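PDB 1SGL: trichomaglin from Trichosanthes lepiniana, which probably cleaves RNA, as an S-like ribonuclease of the ribonuclease T2 family. Local coordinates for residues Y28-I42 with F72-C84. Numbering follows the deposited sequence.
Sequences YNGCCKADSPTQFTI and FGKLVEYWPTYRC. With SO4 (sulfate ion), chain C.
I42 and W79 meet where strand 40-47 passes the end of helix 72-78: methyl CG2 of I42 sits over the centre of the indole six-membered ring, 3.7 Å from its centroid, a CH-pi contact. With CG2 anti to the backbone N of I42, the methyl is carried onto that face, while I42 N donates to Y78 O at 2.9 Å, tying the strand to the helix's last turn. Farther along, T41 OG1 and Y82 OH share a hydrogen bond of 2.7 Å, the threonine oxygen lying in the plane of the phenol ring at its edge; C31 SG comes to another part of that rim, 3.7 Å from Y82 CD1. One water joins Y82 OH to G30 O, another links T41 OG1, I42 O and P80 O. N29 and T81 form a single beta bridge: T81 N donates to Y28 O (3.0 Å) and G30 N to T81 O (2.8 Å). Beyond these, disulfides tie C31 to C19 and C84 to C26. Were W79 an alanine, I42 CG2 would probably face a gap, and the ring that W98 meets edge-to-face would be gone. Backbone bonds thus fix the segments together, with I42 on the indole filling the buried side and T41, Y82 and two waters forming a more polar one.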
ATOM      1  N   TYR A  28       1.017   2.158  16.703  1.00 28.25           N
ATOM      2  CA  TYR A  28       0.748   2.228  15.265  1.00 28.50           C
ATOM      3  C   TYR A  28       0.990   0.935  14.497  1.00 28.51           C
ATOM      4  O   TYR A  28       0.822   0.903  13.282  1.00 29.25           O
ATOM      5  CB  TYR A  28       1.578   3.352  14.617  1.00 27.22           C
ATOM      6  CG  TYR A  28       1.417   4.710  15.268  1.00 27.60           C
ATOM      7  CD1 TYR A  28       2.452   5.270  16.021  1.00 27.51           C
ATOM      8  CD2 TYR A  28       0.224   5.421  15.157  1.00 27.21           C
ATOM      9  CE1 TYR A  28       2.303   6.501  16.643  1.00 28.38           C
ATOM     10  CE2 TYR A  28       0.061   6.653  15.777  1.00 27.43           C
ATOM     11  CZ  TYR A  28       1.103   7.188  16.519  1.00 29.38           C
ATOM     12  OH  TYR A  28       0.942   8.404  17.139  1.00 31.08           O
ATOM     13  N   ASN A  29       1.377  -0.125  15.199  1.00 29.29           N
ATOM     14  CA  ASN A  29       1.662  -1.397  14.546  1.00 30.57           C
ATOM     15  C   ASN A  29       0.404  -2.107  14.067  1.00 30.96           C
ATOM     16  O   ASN A  29      -0.543  -2.284  14.827  1.00 30.64           O
ATOM     17  CB  ASN A  29       2.425  -2.327  15.491  1.00 30.56           C
ATOM     18  CG  ASN A  29       3.116  -3.455  14.755  1.00 31.79           C
ATOM     19  OD1 ASN A  29       4.246  -3.304  14.293  1.00 33.07           O
ATOM     20  ND2 ASN A  29       2.436  -4.586  14.624  1.00 30.79           N
ATOM     21  N   GLY A  30       0.416  -2.529  12.806  1.00 31.69           N
ATOM     22  CA  GLY A  30      -0.731  -3.211  12.231  1.00 32.18           C
ATOM     23  C   GLY A  30      -0.865  -4.687  12.569  1.00 33.33           C
ATOM     24  O   GLY A  30      -1.849  -5.312  12.190  1.00 32.77           O
ATOM     25  N   CYS A  31       0.109  -5.252  13.274  1.00 34.82           N
ATOM     26  CA  CYS A  31       0.052  -6.666  13.646  1.00 37.45           C
ATOM     27  C   CYS A  31      -0.614  -6.892  15.006  1.00 40.94           C
ATOM     28  O   CYS A  31      -0.772  -8.031  15.439  1.00 40.78           O
ATOM     29  CB  CYS A  31       1.459  -7.263  13.700  1.00 34.27           C
ATOM     30  SG  CYS A  31       2.459  -7.006  12.206  1.00 30.67           S
ATOM     31  N   CYS A  32      -0.996  -5.805  15.670  1.00 45.30           N
ATOM     32  CA  CYS A  32      -1.618  -5.870  16.990  1.00 50.23           C
ATOM     33  C   CYS A  32      -2.917  -5.077  16.974  1.00 52.97           C
ATOM     34  O   CYS A  32      -2.916  -3.905  16.596  1.00 54.00           O
ATOM     35  CB  CYS A  32      -0.666  -5.266  18.026  1.00 51.15           C
ATOM     36  SG  CYS A  32       1.049  -5.857  17.846  1.00 52.84           S
ATOM     37  N   LYS A  33      -4.020  -5.707  17.377  1.00 56.41           N
ATOM     38  CA  LYS A  33      -5.318  -5.028  17.399  1.00 59.24           C
ATOM     39  C   LYS A  33      -6.468  -5.996  17.670  1.00 60.80           C
ATOM     40  O   LYS A  33      -7.356  -6.165  16.829  1.00 60.96           O
ATOM     41  CB  LYS A  33      -5.574  -4.324  16.062  1.00 59.99           C
ATOM     42  CG  LYS A  33      -6.636  -3.231  16.115  1.00 60.39           C
ATOM     43  CD  LYS A  33      -6.094  -1.967  16.765  1.00 60.14           C
ATOM     44  CE  LYS A  33      -7.076  -0.813  16.624  1.00 60.51           C
ATOM     45  NZ  LYS A  33      -6.498   0.485  17.088  1.00 59.75           N
ATOM     46  N   ALA A  34      -6.448  -6.624  18.843  1.00 62.39           N
ATOM     47  CA  ALA A  34      -7.492  -7.570  19.233  1.00 63.51           C
ATOM     48  C   ALA A  34      -7.759  -8.589  18.127  1.00 64.39           C
ATOM     49  O   ALA A  34      -6.870  -9.362  17.758  1.00 64.75           O
ATOM     50  CB  ALA A  34      -8.778  -6.816  19.574  1.00 63.92           C
ATOM     51  N   ASP A  35      -8.986  -8.589  17.605  1.00 64.59           N
ATOM     52  CA  ASP A  35      -9.364  -9.511  16.537  1.00 63.88           C
ATOM     53  C   ASP A  35     -10.044  -8.855  15.340  1.00 61.85           C
ATOM     54  O   ASP A  35     -11.144  -8.310  15.440  1.00 61.83           O
ATOM     55  CB  ASP A  35     -10.258 -10.631  17.083  1.00 66.06           C
ATOM     56  CG  ASP A  35      -9.455 -11.816  17.604  1.00 67.84           C
ATOM     57  OD1 ASP A  35     -10.071 -12.803  18.070  1.00 68.49           O
ATOM     58  OD2 ASP A  35      -8.205 -11.760  17.540  1.00 67.90           O
ATOM     59  N   SER A  36      -9.359  -8.925  14.204  1.00 59.34           N
ATOM     60  CA  SER A  36      -9.842  -8.375  12.946  1.00 56.30           C
ATOM     61  C   SER A  36      -9.265  -9.236  11.828  1.00 53.22           C
ATOM     62  O   SER A  36      -8.215  -9.860  11.998  1.00 53.07           O
ATOM     63  CB  SER A  36      -9.370  -6.929  12.778  1.00 56.77           C
ATOM     64  OG  SER A  36      -9.703  -6.435  11.489  1.00 57.38           O
ATOM     65  N   PRO A  37      -9.948  -9.292  10.677  1.00 50.22           N
ATOM     66  CA  PRO A  37      -9.447 -10.100   9.562  1.00 46.98           C
ATOM     67  C   PRO A  37      -8.187  -9.521   8.927  1.00 42.89           C
ATOM     68  O   PRO A  37      -7.962  -8.313   8.941  1.00 43.25           O
ATOM     69  CB  PRO A  37     -10.628 -10.127   8.598  1.00 47.84           C
ATOM     70  CG  PRO A  37     -11.270  -8.792   8.833  1.00 49.04           C
ATOM     71  CD  PRO A  37     -11.253  -8.695  10.344  1.00 50.42           C
ATOM     72  N   THR A  38      -7.364 -10.406   8.382  1.00 38.59           N
ATOM     73  CA  THR A  38      -6.129 -10.016   7.727  1.00 33.33           C
ATOM     74  C   THR A  38      -6.506  -9.408   6.385  1.00 30.36           C
ATOM     75  O   THR A  38      -7.334  -9.956   5.664  1.00 29.00           O
ATOM     76  CB  THR A  38      -5.227 -11.248   7.522  1.00 32.43           C
ATOM     77  OG1 THR A  38      -4.881 -11.783   8.803  1.00 33.41           O
ATOM     78  CG2 THR A  38      -3.963 -10.879   6.776  1.00 30.81           C
ATOM     79  N   GLN A  39      -5.903  -8.274   6.054  1.00 27.90           N
ATOM     80  CA  GLN A  39      -6.218  -7.605   4.802  1.00 26.40           C
ATOM     81  C   GLN A  39      -5.048  -6.849   4.203  1.00 23.79           C
ATOM     82  O   GLN A  39      -3.972  -6.756   4.803  1.00 22.88           O
ATOM     83  CB  GLN A  39      -7.341  -6.598   5.020  1.00 28.80           C
ATOM     84  CG  GLN A  39      -8.627  -7.166   5.570  1.00 35.71           C
ATOM     85  CD  GLN A  39      -9.739  -6.142   5.534  1.00 38.06           C
ATOM     86  OE1 GLN A  39      -9.581  -5.022   6.032  1.00 40.14           O
ATOM     87  NE2 GLN A  39     -10.869  -6.511   4.935  1.00 39.46           N
ATOM     88  N   PHE A  40      -5.276  -6.311   3.008  1.00 19.37           N
ATOM     89  CA  PHE A  40      -4.283  -5.484   2.341  1.00 18.68           C
ATOM     90  C   PHE A  40      -4.460  -4.098   2.953  1.00 18.22           C
ATOM     91  O   PHE A  40      -5.585  -3.621   3.078  1.00 17.21           O
ATOM     92  CB  PHE A  40      -4.551  -5.367   0.835  1.00 16.56           C
ATOM     93  CG  PHE A  40      -3.951  -6.472   0.015  1.00 16.63           C
ATOM     94  CD1 PHE A  40      -4.758  -7.462  -0.539  1.00 17.59           C
ATOM     95  CD2 PHE A  40      -2.580  -6.532  -0.191  1.00 15.81           C
ATOM     96  CE1 PHE A  40      -4.196  -8.503  -1.294  1.00 16.86           C
ATOM     97  CE2 PHE A  40      -2.010  -7.566  -0.938  1.00 15.35           C
ATOM     98  CZ  PHE A  40      -2.816  -8.549  -1.490  1.00 16.89           C
ATOM     99  N   THR A  41      -3.361  -3.467   3.348  1.00 18.01           N
ATOM    100  CA  THR A  41      -3.407  -2.115   3.907  1.00 17.20           C
ATOM    101  C   THR A  41      -2.516  -1.221   3.041  1.00 18.58           C
ATOM    102  O   THR A  41      -1.707  -1.704   2.243  1.00 18.40           O
ATOM    103  CB  THR A  41      -2.907  -2.067   5.377  1.00 16.70           C
ATOM    104  OG1 THR A  41      -1.554  -2.541   5.446  1.00 14.09           O
ATOM    105  CG2 THR A  41      -3.806  -2.933   6.273  1.00 13.98           C
ATOM    106  N   ILE A  42      -2.670   0.082   3.206  1.00 18.99           N
ATOM    107  CA  ILE A  42      -1.917   1.058   2.428  1.00 18.94           C
ATOM    108  C   ILE A  42      -0.472   1.240   2.862  1.00 19.31           C
ATOM    109  O   ILE A  42      -0.190   1.395   4.047  1.00 19.99           O
ATOM    110  CB  ILE A  42      -2.595   2.444   2.512  1.00 20.28           C
ATOM    111  CG1 ILE A  42      -4.017   2.352   1.961  1.00 18.42           C
ATOM    112  CG2 ILE A  42      -1.760   3.494   1.777  1.00 18.76           C
ATOM    113  CD1 ILE A  42      -4.884   3.516   2.361  1.00 21.65           C
ATOM    114  N   PHE A  72      -7.226  10.733  10.955  1.00 27.82           N
ATOM    115  CA  PHE A  72      -6.569   9.893  11.951  1.00 28.81           C
ATOM    116  C   PHE A  72      -7.112   8.477  12.163  1.00 27.88           C
ATOM    117  O   PHE A  72      -6.354   7.506  12.123  1.00 27.94           O
ATOM    118  CB  PHE A  72      -6.510  10.606  13.298  1.00 27.59           C
ATOM    119  CG  PHE A  72      -5.683   9.884  14.312  1.00 27.45           C
ATOM    120  CD1 PHE A  72      -4.331   9.666  14.090  1.00 27.64           C
ATOM    121  CD2 PHE A  72      -6.253   9.416  15.490  1.00 27.62           C
ATOM    122  CE1 PHE A  72      -3.554   8.994  15.025  1.00 29.19           C
ATOM    123  CE2 PHE A  72      -5.491   8.744  16.434  1.00 26.19           C
ATOM    124  CZ  PHE A  72      -4.137   8.531  16.205  1.00 28.77           C
ATOM    125  N   GLY A  73      -8.413   8.359  12.401  1.00 27.99           N
ATOM    126  CA  GLY A  73      -9.002   7.051  12.626  1.00 26.06           C
ATOM    127  C   GLY A  73      -8.806   6.132  11.438  1.00 26.76           C
ATOM    128  O   GLY A  73      -8.457   4.968  11.595  1.00 26.90           O
ATOM    129  N   LYS A  74      -9.018   6.667  10.242  1.00 26.09           N
ATOM    130  CA  LYS A  74      -8.863   5.882   9.030  1.00 26.66           C
ATOM    131  C   LYS A  74      -7.410   5.494   8.773  1.00 25.00           C
ATOM    132  O   LYS A  74      -7.143   4.389   8.321  1.00 24.36           O
ATOM    133  CB  LYS A  74      -9.455   6.652   7.848  1.00 27.90           C
ATOM    134  CG  LYS A  74     -10.943   6.941   8.048  1.00 32.27           C
ATOM    135  CD  LYS A  74     -11.545   7.817   6.948  1.00 35.46           C
ATOM    136  CE  LYS A  74     -11.702   7.053   5.650  1.00 37.92           C
ATOM    137  NZ  LYS A  74     -12.572   7.798   4.700  1.00 41.46           N
ATOM    138  N   LEU A  75      -6.470   6.386   9.081  1.00 24.22           N
ATOM    139  CA  LEU A  75      -5.059   6.075   8.869  1.00 24.25           C
ATOM    140  C   LEU A  75      -4.584   4.958   9.788  1.00 23.25           C
ATOM    141  O   LEU A  75      -3.845   4.077   9.367  1.00 21.97           O
ATOM    142  CB  LEU A  75      -4.177   7.312   9.080  1.00 23.77           C
ATOM    143  CG  LEU A  75      -4.304   8.428   8.035  1.00 26.77           C
ATOM    144  CD1 LEU A  75      -3.325   9.557   8.359  1.00 24.22           C
ATOM    145  CD2 LEU A  75      -4.016   7.861   6.655  1.00 25.17           C
ATOM    146  N   VAL A  76      -5.006   5.000  11.048  1.00 23.83           N
ATOM    147  CA  VAL A  76      -4.608   3.984  12.016  1.00 25.21           C
ATOM    148  C   VAL A  76      -5.141   2.611  11.617  1.00 25.84           C
ATOM    149  O   VAL A  76      -4.477   1.595  11.801  1.00 25.39           O
ATOM    150  CB  VAL A  76      -5.118   4.344  13.430  1.00 26.44           C
ATOM    151  CG1 VAL A  76      -4.994   3.146  14.362  1.00 28.06           C
ATOM    152  CG2 VAL A  76      -4.313   5.516  13.981  1.00 27.73           C
ATOM    153  N   GLU A  77      -6.335   2.585  11.046  1.00 25.91           N
ATOM    154  CA  GLU A  77      -6.926   1.323  10.649  1.00 27.90           C
ATOM    155  C   GLU A  77      -6.453   0.832   9.275  1.00 26.33           C
ATOM    156  O   GLU A  77      -6.142  -0.345   9.107  1.00 23.66           O
ATOM    157  CB  GLU A  77      -8.450   1.441  10.635  1.00 30.57           C
ATOM    158  CG  GLU A  77      -9.152   0.103  10.813  1.00 36.44           C
ATOM    159  CD  GLU A  77     -10.536   0.084  10.201  1.00 38.23           C
ATOM    160  OE1 GLU A  77     -11.306   1.052  10.413  1.00 40.00           O
ATOM    161  OE2 GLU A  77     -10.850  -0.909   9.510  1.00 40.86           O
ATOM    162  N   TYR A  78      -6.383   1.733   8.302  1.00 23.52           N
ATOM    163  CA  TYR A  78      -5.999   1.335   6.949  1.00 23.36           C
ATOM    164  C   TYR A  78      -4.571   1.612   6.501  1.00 22.03           C
ATOM    165  O   TYR A  78      -4.137   1.099   5.470  1.00 20.91           O
ATOM    166  CB  TYR A  78      -6.963   1.975   5.955  1.00 25.57           C
ATOM    167  CG  TYR A  78      -8.391   1.559   6.182  1.00 26.97           C
ATOM    168  CD1 TYR A  78      -9.370   2.499   6.480  1.00 28.56           C
ATOM    169  CD2 TYR A  78      -8.764   0.221   6.092  1.00 28.81           C
ATOM    170  CE1 TYR A  78     -10.691   2.123   6.682  1.00 30.74           C
ATOM    171  CE2 TYR A  78     -10.083  -0.169   6.294  1.00 31.92           C
ATOM    172  CZ  TYR A  78     -11.041   0.791   6.588  1.00 32.94           C
ATOM    173  OH  TYR A  78     -12.351   0.414   6.789  1.00 36.74           O
ATOM    174  N   TRP A  79      -3.836   2.402   7.276  1.00 20.66           N
ATOM    175  CA  TRP A  79      -2.469   2.748   6.915  1.00 20.16           C
ATOM    176  C   TRP A  79      -1.508   2.535   8.092  1.00 20.75           C
ATOM    177  O   TRP A  79      -0.691   3.398   8.389  1.00 20.17           O
ATOM    178  CB  TRP A  79      -2.442   4.211   6.470  1.00 19.01           C
ATOM    179  CG  TRP A  79      -1.293   4.609   5.595  1.00 16.82           C
ATOM    180  CD1 TRP A  79      -0.014   4.140   5.644  1.00 17.72           C
ATOM    181  CD2 TRP A  79      -1.303   5.642   4.612  1.00 17.14           C
ATOM    182  NE1 TRP A  79       0.779   4.824   4.753  1.00 17.70           N
ATOM    183  CE2 TRP A  79       0.010   5.754   4.106  1.00 18.75           C
ATOM    184  CE3 TRP A  79      -2.296   6.491   4.108  1.00 16.70           C
ATOM    185  CZ2 TRP A  79       0.354   6.679   3.121  1.00 18.81           C
ATOM    186  CZ3 TRP A  79      -1.955   7.406   3.134  1.00 18.38           C
ATOM    187  CH2 TRP A  79      -0.640   7.495   2.648  1.00 19.02           C
ATOM    188  N   PRO A  80      -1.595   1.378   8.774  1.00 21.14           N
ATOM    189  CA  PRO A  80      -0.701   1.129   9.908  1.00 21.79           C
ATOM    190  C   PRO A  80       0.726   0.880   9.454  1.00 24.08           C
ATOM    191  O   PRO A  80       0.991   0.755   8.262  1.00 24.40           O
ATOM    192  CB  PRO A  80      -1.304  -0.112  10.545  1.00 21.66           C
ATOM    193  CG  PRO A  80      -1.729  -0.895   9.326  1.00 20.76           C
ATOM    194  CD  PRO A  80      -2.402   0.178   8.474  1.00 20.55           C
ATOM    195  N   THR A  81       1.648   0.816  10.410  1.00 25.28           N
ATOM    196  CA  THR A  81       3.036   0.541  10.085  1.00 27.81           C
ATOM    197  C   THR A  81       3.292  -0.898  10.519  1.00 27.50           C
ATOM    198  O   THR A  81       2.541  -1.446  11.319  1.00 27.38           O
ATOM    199  CB  THR A  81       4.006   1.501  10.824  1.00 29.50           C
ATOM    200  OG1 THR A  81       5.351   1.231  10.399  1.00 32.83           O
ATOM    201  CG2 THR A  81       3.925   1.303  12.329  1.00 30.39           C
ATOM    202  N   TYR A  82       4.331  -1.520   9.981  1.00 29.19           N
ATOM    203  CA  TYR A  82       4.634  -2.898  10.333  1.00 31.67           C
ATOM    204  C   TYR A  82       6.013  -3.029  10.965  1.00 33.83           C
ATOM    205  O   TYR A  82       6.557  -4.127  11.071  1.00 35.32           O
ATOM    206  CB  TYR A  82       4.495  -3.800   9.095  1.00 29.77           C
ATOM    207  CG  TYR A  82       3.051  -3.957   8.646  1.00 28.43           C
ATOM    208  CD1 TYR A  82       2.127  -4.636   9.439  1.00 26.83           C
ATOM    209  CD2 TYR A  82       2.595  -3.373   7.465  1.00 27.72           C
ATOM    210  CE1 TYR A  82       0.785  -4.725   9.070  1.00 26.54           C
ATOM    211  CE2 TYR A  82       1.254  -3.456   7.088  1.00 25.72           C
ATOM    212  CZ  TYR A  82       0.358  -4.131   7.895  1.00 26.25           C
ATOM    213  OH  TYR A  82      -0.968  -4.202   7.538  1.00 26.86           O
ATOM    214  N   ARG A  83       6.555  -1.891  11.393  1.00 36.77           N
ATOM    215  CA  ARG A  83       7.860  -1.816  12.050  1.00 39.56           C
ATOM    216  C   ARG A  83       7.639  -1.099  13.374  1.00 39.91           C
ATOM    217  O   ARG A  83       6.658  -0.379  13.540  1.00 40.19           O
ATOM    218  CB  ARG A  83       8.846  -0.988  11.224  1.00 41.56           C
ATOM    219  CG  ARG A  83       8.910  -1.355   9.764  1.00 47.04           C
ATOM    220  CD  ARG A  83       9.866  -0.449   9.006  1.00 51.01           C
ATOM    221  NE  ARG A  83       9.642  -0.525   7.564  1.00 55.79           N
ATOM    222  CZ  ARG A  83      10.332   0.161   6.655  1.00 57.87           C
ATOM    223  NH1 ARG A  83      11.306   0.981   7.035  1.00 58.72           N
ATOM    224  NH2 ARG A  83      10.033   0.047   5.365  1.00 58.73           N
ATOM    225  N   CYS A  84       8.555  -1.282  14.314  1.00 40.33           N
ATOM    226  CA  CYS A  84       8.429  -0.620  15.600  1.00 40.82           C
ATOM    227  C   CYS A  84       9.375   0.555  15.718  1.00 41.50           C
ATOM    228  O   CYS A  84       9.428   1.212  16.753  1.00 42.91           O
ATOM    229  CB  CYS A  84       8.677  -1.604  16.737  1.00 39.55           C
ATOM    230  SG  CYS A  84       7.211  -2.617  17.051  1.00 38.69           S
TER
HETATM  231  S   SO4 C 252       6.173  -0.797   6.948  1.00 62.99           S
HETATM  232  O1  SO4 C 252       5.928  -1.426   5.636  1.00 64.03           O
HETATM  233  O2  SO4 C 252       6.633  -1.826   7.896  1.00 63.95           O
HETATM  234  O3  SO4 C 252       4.929  -0.191   7.453  1.00 63.12           O
HETATM  235  O4  SO4 C 252       7.204   0.243   6.801  1.00 63.08           O
HETATM  236  O   HOH W   1      -3.099  -4.773   9.386  1.00 29.50           O
HETATM  237  O   HOH W   2       0.117  -0.433   5.872  1.00 26.47           O